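Local coordinates for DUF4393 domain-containing protein (Alcanivorax borkumensis, PDB 3H35) that is of unknown function but belongs to the Abi_alpha family of the helix-turn-helix clan and may be related to proteins of abortive infection, at residues Y91-R96 with R129-L134; K143-L148 with L155-E160. All blocks are in the same frame, centred on the assembly; numbering follows the deposited sequence.

In the fold
Contact 1 ties helix 129-137 to the turn that leaves the four-stranded antiparallel sheet at the end of strand 87-91 and leads into helix 94-98; contact 2 ties the next helix, 139-151, to strand 156-164 of that sheet, which follows it. Their centres lie about 14 Å apart. Contact 1 comes first along the chain and is complete before contact 2 begins. The two meet directly where Y132 OH of the first lies 2.7 Å from E160 O of the second, a probable hydrogen bond. R159 packs beside Y132 and E133 there. The consecutive helices 129-137 and 139-151 thus both lie against the same sheet or its edge, contact 1 near the surface and contact 2 partly buried.

Contact 1: residues Y91-R96 with R129-L134; sequences YSNAGR and RTDYEL
N93 and D131 bring the two backbones closest, with CA atoms 7.2 Å apart. N93 follows the end of strand 87-91 and precedes the weakly bonded helix 94-98, whereas D131 lies in the first turns of helix 129-137. A single side-chain bond bridges them: N93 ND2 donates to D131 OD1 over 2.8 Å, with an N-H...O angle of 157°. The oxygen lies in the plane of the amide, yet the donor reaches it on the anti side of the carboxylate and somewhat out of its plane; amide and carboxylate planes are 61° apart. N93 holds CG between its own backbone N and carbonyl carbon (chi1 62°), which directs the amide to D131; the two side chains cross at about a right angle. L134, one helical turn beyond D131, brings its methyl CD1 to 4.1 Å from N93 ND2, a loose apolar contact beside the donor. Y132 points the other way, packing on A72 and L74 of the sheet. Behind N93, S92 OG is hydrogen-bonded to A72 O and also accepts from A94 N at 3.0 Å. This ST turn, at a junction of strand and helix, marks where the chain leaves the antiparallel sheet.

Contact 2: residues K143-L148 with L155-E160; sequences KAQAEL and LSIRRE
E160 OE2, farther along the strand than the residues L155 and I157 that meet Q145 and L148, is gripped by R158 NH2 at 2.7 Å and by the hydroxyl of Y77. The salt bridge from R158 has an N-H...O angle of 150°; the oxygen sits at the guanidinium edge, in its plane, and is approached from the anti side of the carboxylate. R90 and T75 hold the other oxygen, OE1, so the buried carboxylate is probably stabilised in its ionised form. Across to helix 139-151 the contact is mostly apolar. L155 CG stands anti to the backbone N (chi1 -166°), sending CD2 into the angle between L148 and Q145: it packs tightly on L148 CB at 3.5 Å and lies 3.6 Å from the carbonyl Q145 O. The extended side chain of Q145 then passes over the end of I157 at about a right angle, with NE2 3.6 Å from I157 CD1. Its OE1 is bound by R142, which would fix the rotation of the amide. On the sheet side L148 and I157 both rest on L76 of strand 71-77, which pairs antiparallel with strand 156-164, and L148 also touches Y89 of strand 87-91. P166 of the second subunit packs on A144, E147 and L148, so helix 139-151 lies between this sheet and a neighbouring copy of the protein.

Contact 1: residues Y91-R96 with R129-L134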
# COMPACT_ATOMS: atom_id res chain seq x y z
N TYR A 91 -13.04 -4.20 -8.05
CA TYR A 91 -14.48 -4.09 -7.93
C TYR A 91 -15.06 -5.43 -7.52
O TYR A 91 -14.55 -6.47 -7.87
CB TYR A 91 -15.11 -3.61 -9.26
CG TYR A 91 -16.58 -3.29 -9.16
CD1 TYR A 91 -17.02 -2.02 -8.79
CD2 TYR A 91 -17.53 -4.28 -9.38
CE1 TYR A 91 -18.38 -1.73 -8.66
CE2 TYR A 91 -18.89 -4.01 -9.25
CZ TYR A 91 -19.31 -2.74 -8.89
OH TYR A 91 -20.67 -2.49 -8.76
N SER A 92 -16.13 -5.41 -6.75
CA SER A 92 -16.76 -6.65 -6.35
C SER A 92 -18.20 -6.35 -6.06
O SER A 92 -18.53 -5.18 -5.83
CB SER A 92 -16.10 -7.23 -5.10
OG SER A 92 -16.75 -8.41 -4.67
N ASN A 93 -19.04 -7.38 -6.09
CA ASN A 93 -20.42 -7.26 -5.60
C ASN A 93 -20.60 -7.80 -4.18
O ASN A 93 -21.72 -7.90 -3.71
CB ASN A 93 -21.44 -7.88 -6.60
CG ASN A 93 -21.22 -9.36 -6.81
OD1 ASN A 93 -20.14 -9.89 -6.55
ND2 ASN A 93 -22.26 -10.05 -7.30
N ALA A 94 -19.50 -8.12 -3.51
CA ALA A 94 -19.53 -8.65 -2.14
C ALA A 94 -20.25 -7.67 -1.19
O ALA A 94 -20.81 -8.08 -0.20
CB ALA A 94 -18.11 -8.91 -1.62
N GLY A 95 -20.24 -6.37 -1.51
CA GLY A 95 -20.97 -5.38 -0.71
C GLY A 95 -22.44 -5.68 -0.53
O GLY A 95 -23.00 -5.41 0.54
N ARG A 96 -23.04 -6.29 -1.54
CA ARG A 96 -24.46 -6.58 -1.51
C ARG A 96 -24.75 -7.60 -0.41
O ARG A 96 -25.54 -7.33 0.47
CB ARG A 96 -24.97 -7.10 -2.86
CG ARG A 96 -24.55 -6.26 -4.11
CD ARG A 96 -25.12 -4.86 -4.08
NE ARG A 96 -24.91 -4.15 -5.35
CZ ARG A 96 -25.31 -2.90 -5.58
NH1 ARG A 96 -25.06 -2.34 -6.78
NH2 ARG A 96 -25.94 -2.19 -4.65
N ARG A 129 -19.17 -17.42 -11.75
CA ARG A 129 -19.35 -16.88 -13.11
C ARG A 129 -20.47 -15.81 -13.21
O ARG A 129 -20.28 -14.70 -13.75
CB ARG A 129 -19.59 -18.00 -14.13
CG ARG A 129 -19.55 -17.51 -15.57
CD ARG A 129 -19.55 -18.66 -16.60
NE ARG A 129 -18.28 -19.40 -16.70
CZ ARG A 129 -17.22 -19.01 -17.41
NH1 ARG A 129 -17.22 -17.87 -18.08
NH2 ARG A 129 -16.14 -19.77 -17.44
N THR A 130 -21.64 -16.15 -12.69
CA THR A 130 -22.77 -15.23 -12.71
C THR A 130 -22.42 -13.91 -12.05
O THR A 130 -22.68 -12.84 -12.62
CB THR A 130 -23.96 -15.88 -12.04
OG1 THR A 130 -24.39 -16.97 -12.85
CG2 THR A 130 -25.10 -14.90 -11.89
N ASP A 131 -21.77 -13.98 -10.88
CA ASP A 131 -21.33 -12.76 -10.19
C ASP A 131 -20.36 -11.88 -10.98
O ASP A 131 -20.48 -10.66 -10.98
CB ASP A 131 -20.73 -13.11 -8.83
CG ASP A 131 -21.80 -13.58 -7.85
OD1 ASP A 131 -22.69 -12.77 -7.53
OD2 ASP A 131 -21.77 -14.76 -7.44
N TYR A 132 -19.39 -12.50 -11.64
CA TYR A 132 -18.51 -11.72 -12.50
C TYR A 132 -19.31 -10.96 -13.55
O TYR A 132 -19.03 -9.78 -13.81
CB TYR A 132 -17.51 -12.62 -13.20
CG TYR A 132 -16.52 -13.31 -12.28
CD1 TYR A 132 -15.61 -12.58 -11.53
CD2 TYR A 132 -16.48 -14.71 -12.19
CE1 TYR A 132 -14.71 -13.22 -10.67
CE2 TYR A 132 -15.59 -15.34 -11.35
CZ TYR A 132 -14.69 -14.60 -10.59
OH TYR A 132 -13.80 -15.26 -9.77
N GLU A 133 -20.29 -11.65 -14.15
CA GLU A 133 -21.14 -11.08 -15.18
C GLU A 133 -21.94 -9.91 -14.64
O GLU A 133 -21.96 -8.85 -15.25
CB GLU A 133 -22.06 -12.15 -15.80
CG GLU A 133 -21.29 -13.18 -16.60
CD GLU A 133 -22.11 -14.42 -17.02
OE1 GLU A 133 -23.34 -14.50 -16.72
OE2 GLU A 133 -21.51 -15.33 -17.65
N LEU A 134 -22.57 -10.09 -13.48
CA LEU A 134 -23.21 -8.96 -12.81
C LEU A 134 -22.23 -7.81 -12.56
O LEU A 134 -22.58 -6.66 -12.77
CB LEU A 134 -23.79 -9.37 -11.45
CG LEU A 134 -24.96 -10.33 -11.46
CD1 LEU A 134 -25.28 -10.66 -10.00
CD2 LEU A 134 -26.23 -9.79 -12.25

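Contact 2: residues K143-L148 with L155-E160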
# COMPACT_ATOMS: atom_id res chain seq x y z
N LYS A 143 -17.67 2.77 -16.03
CA LYS A 143 -17.18 4.14 -16.03
C LYS A 143 -15.70 4.23 -15.60
O LYS A 143 -14.91 4.91 -16.24
CB LYS A 143 -18.03 4.96 -15.08
CG LYS A 143 -17.85 6.45 -15.19
CD LYS A 143 -18.57 7.17 -14.04
CE LYS A 143 -18.53 8.70 -14.19
NZ LYS A 143 -19.26 9.09 -15.43
N ALA A 144 -15.35 3.54 -14.52
CA ALA A 144 -13.97 3.55 -14.00
C ALA A 144 -13.03 2.94 -15.06
O ALA A 144 -11.97 3.49 -15.36
CB ALA A 144 -13.86 2.76 -12.69
N GLN A 145 -13.46 1.83 -15.63
CA GLN A 145 -12.68 1.17 -16.65
C GLN A 145 -12.43 2.11 -17.86
O GLN A 145 -11.33 2.20 -18.30
CB GLN A 145 -13.36 -0.11 -17.14
CG GLN A 145 -12.55 -0.92 -18.18
CD GLN A 145 -13.40 -1.95 -18.89
OE1 GLN A 145 -14.65 -1.87 -18.88
NE2 GLN A 145 -12.74 -2.92 -19.53
N ALA A 146 -13.48 2.79 -18.33
CA ALA A 146 -13.35 3.68 -19.43
C ALA A 146 -12.41 4.84 -19.08
O ALA A 146 -11.56 5.18 -19.88
CB ALA A 146 -14.75 4.17 -19.93
N GLU A 147 -12.48 5.40 -17.87
CA GLU A 147 -11.55 6.47 -17.51
C GLU A 147 -10.10 6.00 -17.58
O GLU A 147 -9.23 6.70 -18.11
CB GLU A 147 -11.82 6.97 -16.11
CG GLU A 147 -13.16 7.67 -15.89
CD GLU A 147 -13.33 8.12 -14.42
OE1 GLU A 147 -12.32 8.47 -13.76
OE2 GLU A 147 -14.48 8.13 -13.94
N LEU A 148 -9.86 4.81 -17.04
CA LEU A 148 -8.51 4.25 -17.01
C LEU A 148 -8.00 3.90 -18.40
O LEU A 148 -6.79 4.04 -18.68
CB LEU A 148 -8.45 3.03 -16.09
CG LEU A 148 -8.51 3.37 -14.61
CD1 LEU A 148 -8.80 2.12 -13.78
CD2 LEU A 148 -7.21 4.04 -14.17
N LEU A 155 -5.09 -1.78 -20.74
CA LEU A 155 -5.81 -2.13 -19.50
C LEU A 155 -6.64 -3.39 -19.71
O LEU A 155 -7.38 -3.50 -20.68
CB LEU A 155 -6.79 -1.01 -19.12
CG LEU A 155 -7.39 -1.00 -17.74
CD1 LEU A 155 -6.33 -0.59 -16.70
CD2 LEU A 155 -8.60 -0.05 -17.68
N SER A 156 -6.55 -4.32 -18.78
CA SER A 156 -7.38 -5.52 -18.87
C SER A 156 -8.11 -5.83 -17.59
O SER A 156 -7.60 -5.58 -16.46
CB SER A 156 -6.53 -6.73 -19.30
OG SER A 156 -5.45 -6.92 -18.41
N ILE A 157 -9.27 -6.44 -17.76
CA ILE A 157 -10.03 -7.01 -16.66
C ILE A 157 -9.52 -8.39 -16.43
O ILE A 157 -9.40 -9.18 -17.36
CB ILE A 157 -11.51 -7.19 -16.97
CG1 ILE A 157 -12.14 -5.85 -17.35
CG2 ILE A 157 -12.22 -7.81 -15.73
CD1 ILE A 157 -13.62 -5.90 -17.68
N ARG A 158 -9.27 -8.71 -15.17
CA ARG A 158 -9.02 -10.07 -14.79
C ARG A 158 -9.98 -10.48 -13.72
O ARG A 158 -10.11 -9.79 -12.71
CB ARG A 158 -7.59 -10.26 -14.30
CG ARG A 158 -7.26 -11.71 -14.08
CD ARG A 158 -5.75 -11.89 -13.83
NE ARG A 158 -5.35 -13.31 -13.80
CZ ARG A 158 -5.16 -14.03 -12.69
NH1 ARG A 158 -4.79 -15.31 -12.78
NH2 ARG A 158 -5.30 -13.49 -11.49
N ARG A 159 -10.65 -11.61 -13.94
CA ARG A 159 -11.54 -12.19 -12.99
C ARG A 159 -10.75 -12.93 -11.91
O ARG A 159 -9.99 -13.84 -12.19
CB ARG A 159 -12.54 -13.12 -13.65
CG ARG A 159 -13.54 -12.42 -14.58
CD ARG A 159 -14.30 -13.45 -15.37
NE ARG A 159 -15.46 -12.90 -16.04
CZ ARG A 159 -16.37 -13.63 -16.66
NH1 ARG A 159 -16.25 -14.96 -16.71
NH2 ARG A 159 -17.41 -13.04 -17.20
N GLU A 160 -10.97 -12.52 -10.67
CA GLU A 160 -10.27 -13.08 -9.54
C GLU A 160 -11.28 -13.37 -8.40
O GLU A 160 -12.50 -13.19 -8.55
CB GLU A 160 -9.17 -12.10 -9.12
CG GLU A 160 -8.12 -11.86 -10.23
CD GLU A 160 -6.99 -10.93 -9.83
OE1 GLU A 160 -7.19 -10.04 -8.97
OE2 GLU A 160 -5.89 -11.09 -10.38